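Putative glycosyl hydrolase (Parabacteroides distasonis, PDB 4QHZ) probably acts as a glycosyl hydrolase of the 3-keto-disaccharide hydrolase family, and binds magnesium. Local coordinates at the interface of chains A and B. Numbering follows the deposited sequence. Chains: chain A/B, putative glycosyl hydrolase.

The interface of chains A and B. Residues chain A 190, 192, 197, 200; chain B 171, 173, 246.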
loop_
_atom_site.group_PDB
_atom_site.type_symbol
_atom_site.label_atom_id
_atom_site.label_comp_id
_atom_site.label_asym_id
_atom_site.label_seq_id
_atom_site.Cartn_x
_atom_site.Cartn_y
_atom_site.Cartn_z
ATOM N N THR A 190 -12.777 -2.742 3.409
ATOM C CA THR A 190 -12.947 -2.738 4.853
ATOM C C THR A 190 -14.390 -3.126 5.130
ATOM O O THR A 190 -15.301 -2.625 4.485
ATOM C CB THR A 190 -12.584 -1.363 5.465
ATOM O OG1 THR A 190 -11.162 -1.185 5.420
ATOM C CG2 THR A 190 -13.040 -1.239 6.917
ATOM N N ILE A 192 -17.180 -3.739 8.366
ATOM C CA ILE A 192 -17.497 -3.541 9.765
ATOM C C ILE A 192 -18.859 -4.167 10.023
ATOM O O ILE A 192 -19.827 -3.817 9.353
ATOM C CB ILE A 192 -17.528 -2.038 10.132
ATOM C CG1 ILE A 192 -16.253 -1.332 9.650
ATOM C CG2 ILE A 192 -17.692 -1.842 11.632
ATOM C CD1 ILE A 192 -16.293 0.179 9.799
ATOM N N VAL A 197 -14.831 -4.204 13.413
ATOM C CA VAL A 197 -14.060 -4.371 12.171
ATOM C C VAL A 197 -13.743 -5.842 11.932
ATOM O O VAL A 197 -13.122 -6.492 12.774
ATOM C CB VAL A 197 -12.728 -3.604 12.171
ATOM C CG1 VAL A 197 -12.001 -3.814 10.854
ATOM C CG2 VAL A 197 -12.950 -2.123 12.382
ATOM N N ASN A 200 -9.961 -5.360 7.751
ATOM C CA ASN A 200 -9.272 -4.096 7.890
ATOM C C ASN A 200 -8.392 -3.800 6.669
ATOM O O ASN A 200 -7.229 -4.189 6.626
ATOM C CB ASN A 200 -8.437 -4.105 9.170
ATOM C CG ASN A 200 -7.786 -2.769 9.452
ATOM O OD1 ASN A 200 -7.914 -1.820 8.675
ATOM N ND2 ASN A 200 -7.084 -2.685 10.573
ATOM N N ILE B 171 -10.466 3.823 12.445
ATOM C CA ILE B 171 -9.635 2.633 12.336
ATOM C C ILE B 171 -8.214 3.096 12.056
ATOM O O ILE B 171 -7.973 3.806 11.073
ATOM C CB ILE B 171 -10.114 1.689 11.216
ATOM C CG1 ILE B 171 -11.606 1.380 11.382
ATOM C CG2 ILE B 171 -9.286 0.406 11.213
ATOM C CD1 ILE B 171 -12.205 0.614 10.215
ATOM N N THR B 173 -3.896 2.278 11.971
ATOM C CA THR B 173 -2.721 1.424 11.891
ATOM C C THR B 173 -1.503 2.264 12.264
ATOM O O THR B 173 -1.248 3.307 11.653
ATOM C CB THR B 173 -2.548 0.852 10.476
ATOM O OG1 THR B 173 -3.750 0.174 10.092
ATOM C CG2 THR B 173 -1.382 -0.122 10.418
ATOM N N LEU B 246 -6.275 -3.851 17.759
ATOM C CA LEU B 246 -6.239 -4.677 16.557
ATOM C C LEU B 246 -4.829 -5.223 16.398
ATOM O O LEU B 246 -3.923 -4.801 17.127
ATOM C CB LEU B 246 -6.646 -3.863 15.329
ATOM C CG LEU B 246 -8.065 -3.281 15.334
ATOM C CD1 LEU B 246 -8.232 -2.280 14.203
ATOM C CD2 LEU B 246 -9.108 -4.382 15.235
ATOM O OXT LEU B 246 -4.574 -6.101 15.567
HETATM O O HOH W 1 -5.164 -1.376 12.182
#
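The flat carboxamide of A:Asn200 lies against chain B, and two methyls lean over the outer rim of one face: CG2 of B:Ile171 past the oxygen and nitrogen, and CD1 of B:Leu246, the C-terminal residue, past the nitrogen. CG2 of B:Ile171 is slightly nearer the oxygen, 3.6 Å from OD1 of A:Asn200, as the two side chains run past each other in opposite directions. CD1 of B:Leu246 stands 3.8 Å from ND2 of A:Asn200. Off the opposite face lies the hydroxyl OG1 of B:Thr173, too far from ND2 for a direct bond, and a water links the two. At the nitrogen edge, ND2 of A:Asn200 gives this water, near the amide plane, a bent hydrogen bond of 2.8 Å (132° at H). The water also lies 3.0 Å from OG1 of B:Thr173. Asparagine suits this border, offering a flat face to methyl groups and a polar edge to solvent; threonine supplies the hydroxyl.

B:Ile171 has a second role. Its side chain is extended (chi2 172°), carrying CD1 away from its own strand and tip to tip into chain A. CG2 of A:Val197 is 3.6 Å from CD1 of B:Ile171. CG2 of A:Thr190 is 3.9 Å from CD1 of B:Ile171. These are short gamma-methyls, whereas A:Ile192 reaches with its longer delta-methyl, and together they form a shallow apolar seat. An alanine in place of B:Ile171 would probably leave the methyls of A:Val197 and A:Thr190 without their partner and the amide of A:Asn200 less firmly held. The patch joins two copies in the deposited four-chain assembly, two-fold symmetry repeats it with the chains exchanged, and it may contribute to oligomerisation if that assembly is biological.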